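Local atomic coordinates of putative methyltransferase protein (Bacteroides fragilis, PDB entry 5BP9), a protein that binds S-adenosyl-L-homocysteine, the spent form of the methyl donor, and is probably an S-adenosylmethionine-dependent methyltransferase. Residues D56-Q61 and K140-K145; T102-D107 and L190-G195; G175-M180 and S252-D257. All blocks are in the same frame, centred on the assembly; numbering follows the deposited sequence. Where two conformers were deposited one is given.

Contact 1 (D56-Q61 and K140-K145); sequences DFYHRQ and KLRGVK
Tyr58 and Leu141 share a water: the hydroxyl OH of Tyr58 lies 2.7 Å from the water oxygen, and the same water donates to the backbone O of Leu141 at 3.2 Å. The water sits at the edge of the phenol ring, in its plane. With CG opposite the backbone N (chi1 175°), the ring of Tyr58 is carried off its helix towards the last turn of helix 133-142, where it meets the consecutive residues Leu141 and Arg142. Its CE1 approaches CG of Arg142 at 3.5 Å, and its CE2 lies 3.8 Å from CB of Leu141. The tyrosine and arginine side chains run past each other in opposite directions, while the leucine crosses the tyrosine at about a right angle. In the Rossmann-like class I methyltransferase fold, helix 133-142 links two neighbouring parallel strands; here the N-terminal helix 49-60 packs against its C-terminal end, which Gly143 closes in a Schellman motif. Arg142 bends at chi3 (79°), and its NH1 reaches the backbone O of Ser112. His59 adds a smaller touch, its CE1 standing 3.8 Å from CD1 of Leu141, while its NE2 is bonded to Glu137. Tyr58 turns its rim to the imidazole, with CD2 3.8 Å above the plane of the His59 ring and over its centre. One turn of helix 49-60 is tied by a salt bridge, in which Arg60 NH2 and NE both donate to OD1 of Asp56, the former at 2.7 Å and nearly along the C-O axis.

Contact 2 (T102-D107 and L190-G195); sequences TGTILD and LLRPDG
Arg192 runs out straight from CG to NE (chi3 -180°), and Thr104 turns OG1 to the position opposite its own carbonyl carbon (chi1 -57°), which brings the hydroxyl to the guanidinium group. The two residues face each other across strand 161-166, the strand between 104-108 and 195-202 in the parallel part of the Rossmann-like methyltransferase sheet, so their CA atoms remain 9.3 Å apart. NH1 of Arg192 donates to OG1 of Thr104 at 3.0 Å, a weak bond bent to 124° at the hydrogen. Each group has other partners: OG1 is bonded to Glu125, NE of Arg192 to Thr160, and NH1 forms a salt bridge with Asp162. Further along, the contact turns apolar and looser, CD2 of Leu106 lying 4.2 Å from CD1 of Leu190 at the end of helix 180-190. Both leucines also touch Phe157. Beyond Arg192 the chain reverses in a type II turn, closed by Gly195 N bonding to Arg192 O at 2.8 Å. In the plane of the guanidinium, at its edge, a water accepts from Arg192 NH2 at 2.9 Å and donates to Thr104 OG1.

Contact 3 (G175-M180 and S252-D257); sequences GRLENM and SAYAAD
Leu177 and Met180, the latter present as selenomethionine, meet the ring of Tyr254 from the same side of its plane, one at each end. Leu177 lies at the hydroxyl end. Its CG stands opposite the carbonyl carbon (chi1 -63°), and this together with chi2 (177°) brings both methyl branches to the tyrosine: CD1 comes within 3.8 Å of OH of Tyr254, and CD2 lies over the face, 4.2 Å above the plane and displaced toward the rim. Met180 occupies the other end, where its CG is 3.9 Å from CB of Tyr254 and its CB is equally far from CD1 of the ring. The bend at chi2 (-76°) carries the selenium off past the base of the ring, and the side chain goes on to pack against Ile174, Leu244 and Ile246. Both side chains cross the tyrosine at about a right angle. No hydrogen bond joins the segments; contact is by apolar surface, with the tyrosine hydroxyl lying beside a methyl group. The two partners are presented together because residues 176-180 fold into successive turns, with Asn179 N bonded to Arg176 O and Met180 N to Leu177 O at 3.0 Å. Glu226 holds the beginning of this stretch, taking the backbone N of Leu177 and forming a salt bridge with Arg176. Tyr254 thus joins helix 248-257 to the start of helix 180-190, two helices that pack on the same side of the central sheet, as in the class I Rossmann-like methyltransferase fold.

Overall arrangement
The three contacts do not touch one another. Contact 2 starts from a middle strand of the Rossmann-like sheet and is largely buried, whereas contact 1 lies at the surface and contact 3 is partly buried. Contacts 1 and 3 lie on opposite sides of the chain's centre, their own centres about 35 Å apart, while contact 2 is about 26 Å from contact 1 and about 20 Å from contact 3, centre to centre. Along the chain, contact 2 interlocks with each of the others, whereas contact 1 closes before contact 3 opens. None touches the bound S-adenosyl-L-homocysteine: measured from side chain to ligand, Leu106 of contact 2 is about 8 Å away, Arg142 of contact 1 about 9 Å and Met180 of contact 3 about 13 Å. Leu190 of contact 2 packs on Leu152, which binds the ligand.

Contact 1 (D56-Q61 and K140-K145)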
ATOM      1  N   ASP A  56     -12.084  -1.737  16.103  1.00 16.70           N
ATOM      2  CA  ASP A  56     -13.061  -0.975  16.889  1.00 19.04           C
ATOM      3  C   ASP A  56     -14.227  -0.506  16.035  1.00 20.45           C
ATOM      4  O   ASP A  56     -15.400  -0.662  16.419  1.00 22.58           O
ATOM      5  CB  ASP A  56     -12.408   0.236  17.545  1.00 19.04           C
ATOM      6  CG  ASP A  56     -12.127   0.048  18.985  1.00 25.70           C
ATOM      7  OD1 ASP A  56     -12.314  -1.068  19.533  1.00 28.66           O
ATOM      8  OD2 ASP A  56     -11.692   1.061  19.574  1.00 24.71           O
ATOM      9  N   PHE A  57     -13.915   0.068  14.878  1.00 17.60           N
ATOM     10  CA  PHE A  57     -14.945   0.592  13.999  1.00 20.99           C
ATOM     11  C   PHE A  57     -15.835  -0.524  13.441  1.00 22.64           C
ATOM     12  O   PHE A  57     -17.065  -0.372  13.335  1.00 24.05           O
ATOM     13  CB  PHE A  57     -14.333   1.383  12.846  1.00 23.81           C
ATOM     14  CG  PHE A  57     -15.343   2.176  12.063  1.00 29.95           C
ATOM     15  CD1 PHE A  57     -15.789   3.406  12.530  1.00 29.19           C
ATOM     16  CD2 PHE A  57     -15.862   1.684  10.870  1.00 30.95           C
ATOM     17  CE1 PHE A  57     -16.725   4.136  11.820  1.00 35.95           C
ATOM     18  CE2 PHE A  57     -16.794   2.413  10.156  1.00 33.45           C
ATOM     19  CZ  PHE A  57     -17.224   3.642  10.631  1.00 42.18           C
ATOM     20  N   TYR A  58     -15.226  -1.647  13.081  1.00 18.29           N
ATOM     21  CA  TYR A  58     -15.999  -2.753  12.553  1.00 20.28           C
ATOM     22  C   TYR A  58     -16.951  -3.315  13.626  1.00 20.79           C
ATOM     23  O   TYR A  58     -18.134  -3.566  13.354  1.00 24.88           O
ATOM     24  CB  TYR A  58     -15.088  -3.878  12.023  1.00 22.46           C
ATOM     25  CG  TYR A  58     -15.944  -5.050  11.590  1.00 19.67           C
ATOM     26  CD1 TYR A  58     -16.707  -4.968  10.425  1.00 25.32           C
ATOM     27  CD2 TYR A  58     -16.066  -6.161  12.381  1.00 21.79           C
ATOM     28  CE1 TYR A  58     -17.550  -6.001  10.047  1.00 25.34           C
ATOM     29  CE2 TYR A  58     -16.914  -7.215  12.020  1.00 27.29           C
ATOM     30  CZ  TYR A  58     -17.636  -7.127  10.859  1.00 22.85           C
ATOM     31  OH  TYR A  58     -18.459  -8.153  10.500  1.00 28.40           O
ATOM     32  N   HIS A  59     -16.428  -3.558  14.819  1.00 20.71           N
ATOM     33  CA  HIS A  59     -17.227  -4.197  15.865  1.00 24.55           C
ATOM     34  C   HIS A  59     -18.222  -3.223  16.493  1.00 28.32           C
ATOM     35  O   HIS A  59     -19.323  -3.646  16.849  1.00 31.15           O
ATOM     36  CB  HIS A  59     -16.333  -4.851  16.923  1.00 26.17           C
ATOM     37  CG  HIS A  59     -15.548  -6.024  16.415  1.00 30.00           C
ATOM     38  ND1 HIS A  59     -16.143  -7.214  16.047  1.00 34.70           N
ATOM     39  CD2 HIS A  59     -14.214  -6.205  16.254  1.00 33.11           C
ATOM     40  CE1 HIS A  59     -15.211  -8.064  15.649  1.00 29.15           C
ATOM     41  NE2 HIS A  59     -14.031  -7.472  15.758  1.00 29.43           N
ATOM     42  N   ARG A  60     -17.845  -1.945  16.615  1.00 27.39           N
ATOM     43  CA  ARG A  60     -18.637  -0.961  17.383  1.00 28.42           C
ATOM     44  C   ARG A  60     -19.161   0.264  16.627  1.00 32.11           C
ATOM     45  O   ARG A  60     -19.922   1.059  17.201  1.00 37.92           O
ATOM     46  CB  ARG A  60     -17.846  -0.559  18.638  1.00 38.16           C
ATOM     47  CG  ARG A  60     -17.709  -1.724  19.623  1.00 44.24           C
ATOM     48  CD  ARG A  60     -16.606  -1.564  20.654  1.00 68.39           C
ATOM     49  NE  ARG A  60     -15.272  -1.970  20.174  1.00 55.47           N
ATOM     50  CZ  ARG A  60     -14.822  -3.225  20.063  1.00 54.60           C
ATOM     51  NH1 ARG A  60     -15.593  -4.274  20.352  1.00111.60           N
ATOM     52  NH2 ARG A  60     -13.578  -3.442  19.626  1.00 38.88           N
ATOM     53  N   GLN A  61     -18.785   0.411  15.351  1.00 24.63           N
ATOM     54  CA  GLN A  61     -19.178   1.555  14.508  1.00 27.61           C
ATOM     55  C   GLN A  61     -18.783   2.919  15.104  1.00 36.74           C
ATOM     56  O   GLN A  61     -19.324   3.955  14.713  1.00 37.61           O
ATOM     57  CB  GLN A  61     -20.681   1.473  14.189  1.00 31.09           C
ATOM     58  CG  GLN A  61     -21.074   0.164  13.519  1.00 34.95           C
ATOM     59  CD  GLN A  61     -21.182  -1.018  14.490  1.00 37.66           C
ATOM     60  OE1 GLN A  61     -21.892  -0.943  15.492  1.00 47.90           O
ATOM     61  NE2 GLN A  61     -20.472  -2.106  14.204  1.00 59.96           N
ATOM     62  N   LYS A 140     -11.862 -10.775   7.105  1.00 13.80           N
ATOM     63  CA  LYS A 140     -12.573 -12.061   7.065  1.00 13.43           C
ATOM     64  C   LYS A 140     -14.030 -11.905   7.470  1.00 15.99           C
ATOM     65  O   LYS A 140     -14.959 -12.420   6.806  1.00 19.17           O
ATOM     66  CB  LYS A 140     -11.859 -13.087   7.935  1.00 14.91           C
ATOM     67  CG  LYS A 140     -10.505 -13.521   7.415  1.00 15.48           C
ATOM     68  CD  LYS A 140      -9.831 -14.504   8.340  1.00 14.49           C
ATOM     69  CE  LYS A 140      -8.507 -15.037   7.836  1.00 17.46           C
ATOM     70  NZ  LYS A 140      -8.608 -15.816   6.577  1.00 16.14           N
ATOM     71  N   LEU A 141     -14.246 -11.165   8.531  1.00 14.50           N
ATOM     72  CA  LEU A 141     -15.598 -10.954   9.049  1.00 16.48           C
ATOM     73  C   LEU A 141     -16.474 -10.117   8.133  1.00 17.29           C
ATOM     74  O   LEU A 141     -17.708 -10.318   8.103  1.00 20.57           O
ATOM     75  CB  LEU A 141     -15.539 -10.395  10.482  1.00 16.34           C
ATOM     76  CG  LEU A 141     -14.843 -11.277  11.524  1.00 17.65           C
ATOM     77  CD1 LEU A 141     -14.741 -10.554  12.863  1.00 16.64           C
ATOM     78  CD2 LEU A 141     -15.549 -12.612  11.693  1.00 19.71           C
ATOM     79  N   ARG A 142     -15.855  -9.244   7.339  1.00 17.11           N
ATOM     80  CA  ARG A 142     -16.574  -8.452   6.310  1.00 15.95           C
ATOM     81  C   ARG A 142     -16.898  -9.225   5.033  1.00 16.11           C
ATOM     82  O   ARG A 142     -17.630  -8.723   4.158  1.00 21.88           O
ATOM     83  CB  ARG A 142     -15.799  -7.202   5.928  1.00 18.05           C
ATOM     84  CG  ARG A 142     -15.676  -6.202   7.047  1.00 18.35           C
ATOM     85  CD  ARG A 142     -14.935  -4.956   6.571  1.00 18.59           C
ATOM     86  NE  ARG A 142     -15.816  -4.072   5.813  1.00 23.29           N
ATOM     87  CZ  ARG A 142     -15.433  -3.084   5.007  1.00 23.87           C
ATOM     88  NH1 ARG A 142     -14.154  -2.819   4.778  1.00 24.38           N
ATOM     89  NH2 ARG A 142     -16.363  -2.350   4.402  1.00 29.73           N
ATOM     90  N   GLY A 143     -16.335 -10.422   4.887  1.00 17.45           N
ATOM     91  CA  GLY A 143     -16.622 -11.289   3.762  1.00 19.14           C
ATOM     92  C   GLY A 143     -15.579 -11.318   2.664  1.00 18.42           C
ATOM     93  O   GLY A 143     -15.888 -11.744   1.529  1.00 20.96           O
ATOM     94  N   VAL A 144     -14.335 -10.902   2.967  1.00 16.67           N
ATOM     95  CA  VAL A 144     -13.244 -11.091   1.999  1.00 15.49           C
ATOM     96  C   VAL A 144     -12.939 -12.599   1.977  1.00 16.91           C
ATOM     97  O   VAL A 144     -12.652 -13.200   3.008  1.00 15.80           O
ATOM     98  CB  VAL A 144     -11.996 -10.272   2.363  1.00 14.46           C
ATOM     99  CG1 VAL A 144     -10.886 -10.539   1.370  1.00 14.76           C
ATOM    100  CG2 VAL A 144     -12.321  -8.791   2.380  1.00 15.47           C
ATOM    101  N   LYS A 145     -13.002 -13.202   0.796  1.00 16.24           N
ATOM    102  CA  LYS A 145     -12.976 -14.665   0.681  1.00 20.53           C
ATOM    103  C   LYS A 145     -11.593 -15.246   0.902  1.00 17.57           C
ATOM    104  O   LYS A 145     -11.474 -16.350   1.430  1.00 19.90           O
ATOM    105  CB  LYS A 145     -13.558 -15.106  -0.672  1.00 24.42           C
ATOM    106  CG  LYS A 145     -15.034 -14.761  -0.864  1.00 29.89           C
ATOM    107  CD  LYS A 145     -15.505 -15.092  -2.276  1.00 54.39           C
TER
HETATM  108  O   HOH W   1     -19.853  -7.931   8.206  1.00 42.21           O

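Contact 2 (T102-D107 and L190-G195)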
ATOM      1  N   THR A 102      -7.550  -7.043 -13.734  1.00 17.86           N
ATOM      2  CA  THR A 102      -8.106  -8.229 -14.366  1.00 17.79           C
ATOM      3  C   THR A 102      -7.438  -9.497 -13.890  1.00 17.62           C
ATOM      4  O   THR A 102      -6.355  -9.486 -13.298  1.00 18.63           O
ATOM      5  CB  THR A 102      -8.027  -8.173 -15.920  1.00 18.46           C
ATOM      6  OG1 THR A 102      -6.670  -8.238 -16.385  1.00 21.57           O
ATOM      7  CG2 THR A 102      -8.672  -6.913 -16.439  1.00 22.88           C
ATOM      8  N   GLY A 103      -8.095 -10.613 -14.183  1.00 18.16           N
ATOM      9  CA  GLY A 103      -7.536 -11.930 -13.868  1.00 19.37           C
ATOM     10  C   GLY A 103      -7.454 -12.167 -12.365  1.00 15.68           C
ATOM     11  O   GLY A 103      -8.264 -11.669 -11.580  1.00 17.23           O
ATOM     12  N   THR A 104      -6.432 -12.906 -11.969  1.00 15.30           N
ATOM     13  CA  THR A 104      -6.223 -13.189 -10.567  1.00 15.36           C
ATOM     14  C   THR A 104      -5.451 -12.016  -9.975  1.00 14.04           C
ATOM     15  O   THR A 104      -4.368 -11.673 -10.441  1.00 15.55           O
ATOM     16  CB  THR A 104      -5.470 -14.496 -10.371  1.00 16.64           C
ATOM     17  OG1 THR A 104      -6.208 -15.566 -11.003  1.00 19.29           O
ATOM     18  CG2 THR A 104      -5.328 -14.809  -8.885  1.00 18.54           C
ATOM     19  N   ILE A 105      -6.052 -11.410  -8.960  1.00 14.11           N
ATOM     20  CA  ILE A 105      -5.570 -10.125  -8.422  1.00 13.61           C
ATOM     21  C   ILE A 105      -5.034 -10.293  -6.997  1.00 14.50           C
ATOM     22  O   ILE A 105      -5.673 -10.958  -6.171  1.00 14.85           O
ATOM     23  CB  ILE A 105      -6.694  -9.075  -8.420  1.00 13.97           C
ATOM     24  CG1 ILE A 105      -7.221  -8.882  -9.853  1.00 13.83           C
ATOM     25  CG2 ILE A 105      -6.229  -7.738  -7.850  1.00 14.72           C
ATOM     26  CD1 ILE A 105      -8.661  -8.427  -9.878  1.00 19.13           C
ATOM     27  N   LEU A 106      -3.877  -9.672  -6.736  1.00 12.61           N
ATOM     28  CA  LEU A 106      -3.340  -9.545  -5.376  1.00 11.57           C
ATOM     29  C   LEU A 106      -3.543  -8.118  -4.871  1.00 11.96           C
ATOM     30  O   LEU A 106      -3.028  -7.159  -5.482  1.00 13.44           O
ATOM     31  CB  LEU A 106      -1.832  -9.879  -5.343  1.00 12.16           C
ATOM     32  CG  LEU A 106      -1.170  -9.767  -3.963  1.00 13.65           C
ATOM     33  CD1 LEU A 106      -1.800 -10.743  -2.974  1.00 14.23           C
ATOM     34  CD2 LEU A 106       0.328  -9.992  -4.089  1.00 15.30           C
ATOM     35  N   ASP A 107      -4.274  -7.993  -3.774  1.00 11.99           N
ATOM     36  CA  ASP A 107      -4.459  -6.715  -3.071  1.00 13.19           C
ATOM     37  C   ASP A 107      -3.438  -6.639  -1.921  1.00 12.15           C
ATOM     38  O   ASP A 107      -3.627  -7.258  -0.864  1.00 12.47           O
ATOM     39  CB  ASP A 107      -5.918  -6.633  -2.581  1.00 15.36           C
ATOM     40  CG  ASP A 107      -6.263  -5.341  -1.923  1.00 18.06           C
ATOM     41  OD1 ASP A 107      -5.427  -4.425  -1.859  1.00 19.29           O
ATOM     42  OD2 ASP A 107      -7.423  -5.260  -1.445  1.00 19.57           O
ATOM     43  N   LEU A 190       5.993 -13.252  -8.450  1.00 12.95           N
ATOM     44  CA  LEU A 190       4.545 -13.183  -8.279  1.00 14.73           C
ATOM     45  C   LEU A 190       3.732 -12.901  -9.535  1.00 15.21           C
ATOM     46  O   LEU A 190       2.515 -13.121  -9.530  1.00 15.68           O
ATOM     47  CB  LEU A 190       4.209 -12.100  -7.223  1.00 15.43           C
ATOM     48  CG  LEU A 190       4.689 -12.310  -5.784  1.00 14.32           C
ATOM     49  CD1 LEU A 190       4.281 -11.120  -4.943  1.00 15.56           C
ATOM     50  CD2 LEU A 190       4.172 -13.630  -5.188  1.00 16.99           C
ATOM     51  N   LEU A 191       4.374 -12.412 -10.591  1.00 17.11           N
ATOM     52  CA  LEU A 191       3.647 -12.029 -11.794  1.00 15.30           C
ATOM     53  C   LEU A 191       3.543 -13.143 -12.817  1.00 16.16           C
ATOM     54  O   LEU A 191       4.552 -13.777 -13.167  1.00 20.72           O
ATOM     55  CB  LEU A 191       4.282 -10.821 -12.459  1.00 16.50           C
ATOM     56  CG  LEU A 191       4.031  -9.486 -11.788  1.00 18.02           C
ATOM     57  CD1 LEU A 191       4.924  -8.404 -12.388  1.00 18.81           C
ATOM     58  CD2 LEU A 191       2.571  -9.061 -11.877  1.00 16.89           C
ATOM     59  N   ARG A 192       2.328 -13.346 -13.307  1.00 15.65           N
ATOM     60  CA  ARG A 192       2.111 -14.221 -14.467  1.00 16.75           C
ATOM     61  C   ARG A 192       2.597 -13.532 -15.730  1.00 19.12           C
ATOM     62  O   ARG A 192       2.742 -12.303 -15.761  1.00 20.37           O
ATOM     63  CB  ARG A 192       0.640 -14.566 -14.589  1.00 16.52           C
ATOM     64  CG  ARG A 192       0.185 -15.422 -13.438  1.00 17.21           C
ATOM     65  CD  ARG A 192      -1.277 -15.754 -13.456  1.00 17.01           C
ATOM     66  NE  ARG A 192      -1.645 -16.576 -12.304  1.00 18.07           N
ATOM     67  CZ  ARG A 192      -2.891 -16.917 -11.969  1.00 19.91           C
ATOM     68  NH1 ARG A 192      -3.930 -16.555 -12.701  1.00 23.18           N
ATOM     69  NH2 ARG A 192      -3.100 -17.631 -10.880  1.00 24.55           N
ATOM     70  N   PRO A 193       2.820 -14.314 -16.803  1.00 23.11           N
ATOM     71  CA  PRO A 193       3.120 -13.694 -18.103  1.00 21.33           C
ATOM     72  C   PRO A 193       2.073 -12.662 -18.499  1.00 21.17           C
ATOM     73  O   PRO A 193       0.869 -12.884 -18.292  1.00 23.05           O
ATOM     74  CB  PRO A 193       3.060 -14.877 -19.059  1.00 25.13           C
ATOM     75  CG  PRO A 193       3.469 -16.034 -18.233  1.00 27.57           C
ATOM     76  CD  PRO A 193       2.861 -15.790 -16.888  1.00 28.12           C
ATOM     77  N   ASP A 194       2.552 -11.523 -18.988  1.00 23.03           N
ATOM     78  CA  ASP A 194       1.717 -10.355 -19.325  1.00 28.60           C
ATOM     79  C   ASP A 194       0.980  -9.724 -18.145  1.00 22.68           C
ATOM     80  O   ASP A 194       0.078  -8.901 -18.350  1.00 24.19           O
ATOM     81  CB  ASP A 194       0.736 -10.675 -20.450  1.00 28.88           C
ATOM     82  CG  ASP A 194       1.431 -11.207 -21.685  1.00 40.62           C
ATOM     83  OD1 ASP A 194       2.529 -10.709 -22.053  1.00 41.15           O
ATOM     84  OD2 ASP A 194       0.871 -12.142 -22.271  1.00 53.02           O
ATOM     85  N   GLY A 195       1.384 -10.087 -16.922  1.00 19.35           N
ATOM     86  CA  GLY A 195       0.825  -9.483 -15.723  1.00 19.67           C
ATOM     87  C   GLY A 195       1.292  -8.059 -15.535  1.00 20.34           C
ATOM     88  O   GLY A 195       2.233  -7.613 -16.190  1.00 21.31           O
TER
HETATM   89  O   HOH W   2      -5.670 -18.514  -9.913  1.00 38.32           O

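Contact 3 (G175-M180 and S252-D257)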
ATOM      1  N   GLY A 175       9.455   1.007   1.378  1.00 14.19           N
ATOM      2  CA  GLY A 175      10.182   1.616   2.499  1.00 14.27           C
ATOM      3  C   GLY A 175      11.283   2.581   2.115  1.00 14.60           C
ATOM      4  O   GLY A 175      11.280   3.744   2.533  1.00 15.81           O
ATOM      5  N   ARG A 176      12.245   2.083   1.337  1.00 13.23           N
ATOM      6  CA  ARG A 176      13.429   2.848   0.951  0.50 14.75           C
ATOM      7  C   ARG A 176      13.875   2.430  -0.451  1.00 13.44           C
ATOM      8  O   ARG A 176      13.615   1.324  -0.894  1.00 13.55           O
ATOM      9  CB  ARG A 176      14.561   2.637   1.975  0.50 18.25           C
ATOM     10  CG  ARG A 176      14.215   3.128   3.385  0.50 21.92           C
ATOM     11  CD  ARG A 176      15.362   3.089   4.389  0.50 25.04           C
ATOM     12  NE  ARG A 176      16.531   3.832   3.933  0.50 30.49           N
ATOM     13  CZ  ARG A 176      16.707   5.145   4.067  0.50 31.31           C
ATOM     14  NH1 ARG A 176      15.790   5.911   4.658  0.50 23.36           N
ATOM     15  NH2 ARG A 176      17.817   5.694   3.600  0.50 33.87           N
ATOM     16  N   LEU A 177      14.529   3.342  -1.152  1.00 15.56           N
ATOM     17  CA  LEU A 177      15.025   3.040  -2.502  1.00 13.43           C
ATOM     18  C   LEU A 177      15.992   1.857  -2.525  1.00 13.52           C
ATOM     19  O   LEU A 177      16.021   1.126  -3.502  1.00 14.74           O
ATOM     20  CB  LEU A 177      15.689   4.274  -3.145  1.00 14.15           C
ATOM     21  CG  LEU A 177      14.768   5.471  -3.381  1.00 14.08           C
ATOM     22  CD1 LEU A 177      15.621   6.586  -3.954  1.00 16.84           C
ATOM     23  CD2 LEU A 177      13.610   5.114  -4.306  1.00 14.46           C
ATOM     24  N   GLU A 178      16.759   1.659  -1.456  1.00 14.67           N
ATOM     25  CA  GLU A 178      17.676   0.488  -1.417  1.00 16.37           C
ATOM     26  C   GLU A 178      16.945  -0.858  -1.439  1.00 14.29           C
ATOM     27  O   GLU A 178      17.557  -1.907  -1.673  1.00 15.52           O
ATOM     28  CB  GLU A 178      18.653   0.568  -0.233  1.00 22.29           C
ATOM     29  CG  GLU A 178      18.005   0.445   1.134  1.00 19.74           C
ATOM     30  CD  GLU A 178      18.978   0.519   2.294  1.00 29.41           C
ATOM     31  OE1 GLU A 178      20.201   0.271   2.111  1.00 26.79           O
ATOM     32  OE2 GLU A 178      18.491   0.801   3.400  1.00 31.24           O
ATOM     33  N   ASN A 179      15.633  -0.845  -1.175  1.00 13.37           N
ATOM     34  CA  ASN A 179      14.803  -2.056  -1.300  1.00 12.17           C
ATOM     35  C   ASN A 179      14.199  -2.286  -2.681  1.00 11.86           C
ATOM     36  O   ASN A 179      13.476  -3.251  -2.873  1.00 12.56           O
ATOM     37  CB  ASN A 179      13.694  -2.016  -0.267  1.00 12.55           C
ATOM     38  CG  ASN A 179      14.220  -2.179   1.136  1.00 16.06           C
ATOM     39  OD1 ASN A 179      15.320  -2.724   1.348  1.00 17.47           O
ATOM     40  ND2 ASN A 179      13.441  -1.735   2.106  1.00 17.37           N
HETATM   41  N   MSE A 180      14.499  -1.414  -3.648  1.00 12.13           N
HETATM   42  CA  MSE A 180      13.958  -1.608  -4.994  1.00 12.54           C
HETATM   43  C   MSE A 180      14.358  -2.932  -5.633  1.00 12.84           C
HETATM   44  O   MSE A 180      13.488  -3.598  -6.210  1.00 12.84           O
HETATM   45  CB  MSE A 180      14.256  -0.428  -5.926  1.00 13.72           C
HETATM   46  CG  MSE A 180      13.419   0.787  -5.563  1.00 15.41           C
HETATM   47 SE   MSE A 180      11.577   0.492  -6.213  1.00 19.79          SE
HETATM   48  CE  MSE A 180      10.927   2.027  -5.336  1.00 30.25           C
ATOM     49  N   SER A 252      10.411   5.150 -12.531  1.00 14.48           N
ATOM     50  CA  SER A 252      10.777   4.646 -13.848  1.00 14.19           C
ATOM     51  C   SER A 252      12.250   4.208 -13.920  1.00 14.76           C
ATOM     52  O   SER A 252      12.570   3.138 -14.507  1.00 14.52           O
ATOM     53  CB  SER A 252      10.472   5.708 -14.906  1.00 15.54           C
ATOM     54  OG  SER A 252      10.710   5.197 -16.196  1.00 18.11           O
ATOM     55  N   ALA A 253      13.139   5.002 -13.306  1.00 12.87           N
ATOM     56  CA  ALA A 253      14.555   4.688 -13.311  1.00 13.35           C
ATOM     57  C   ALA A 253      14.849   3.381 -12.576  1.00 15.45           C
ATOM     58  O   ALA A 253      15.569   2.517 -13.076  1.00 15.33           O
ATOM     59  CB  ALA A 253      15.356   5.821 -12.697  1.00 15.88           C
ATOM     60  N   TYR A 254      14.313   3.240 -11.366  1.00 16.41           N
ATOM     61  CA  TYR A 254      14.542   1.997 -10.602  1.00 14.63           C
ATOM     62  C   TYR A 254      13.877   0.766 -11.275  1.00 15.62           C
ATOM     63  O   TYR A 254      14.446  -0.329 -11.275  1.00 15.88           O
ATOM     64  CB  TYR A 254      14.148   2.196  -9.135  1.00 14.80           C
ATOM     65  CG  TYR A 254      15.193   3.006  -8.388  1.00 14.55           C
ATOM     66  CD1 TYR A 254      16.284   2.393  -7.799  1.00 20.04           C
ATOM     67  CD2 TYR A 254      15.118   4.397  -8.315  1.00 18.89           C
ATOM     68  CE1 TYR A 254      17.255   3.136  -7.150  1.00 24.59           C
ATOM     69  CE2 TYR A 254      16.108   5.140  -7.706  1.00 20.43           C
ATOM     70  CZ  TYR A 254      17.167   4.509  -7.119  1.00 25.16           C
ATOM     71  OH  TYR A 254      18.127   5.280  -6.493  1.00 31.72           O
ATOM     72  N   ALA A 255      12.717   0.972 -11.905  1.00 13.54           N
ATOM     73  CA  ALA A 255      12.070  -0.082 -12.688  1.00 14.46           C
ATOM     74  C   ALA A 255      13.025  -0.524 -13.815  1.00 15.26           C
ATOM     75  O   ALA A 255      13.375  -1.706 -13.929  1.00 14.82           O
ATOM     76  CB  ALA A 255      10.737   0.367 -13.236  1.00 17.12           C
ATOM     77  N   ALA A 256      13.511   0.440 -14.597  1.00 17.04           N
ATOM     78  CA  ALA A 256      14.418   0.122 -15.700  1.00 16.20           C
ATOM     79  C   ALA A 256      15.695  -0.605 -15.269  1.00 16.42           C
ATOM     80  O   ALA A 256      16.131  -1.551 -15.937  1.00 20.09           O
ATOM     81  CB  ALA A 256      14.752   1.365 -16.496  1.00 18.75           C
ATOM     82  N   ASP A 257      16.228  -0.230 -14.112  1.00 14.37           N
ATOM     83  CA  ASP A 257      17.450  -0.836 -13.555  1.00 16.46           C
ATOM     84  C   ASP A 257      17.261  -2.292 -13.123  1.00 16.47           C
ATOM     85  O   ASP A 257      18.246  -3.004 -12.932  1.00 19.60           O
ATOM     86  CB  ASP A 257      17.896  -0.029 -12.333  1.00 18.76           C
ATOM     87  CG  ASP A 257      19.321  -0.266 -11.964  1.00 23.51           C
ATOM     88  OD1 ASP A 257      20.187  -0.309 -12.868  1.00 23.11           O
ATOM     89  OD2 ASP A 257      19.580  -0.400 -10.753  1.00 27.88           O
TER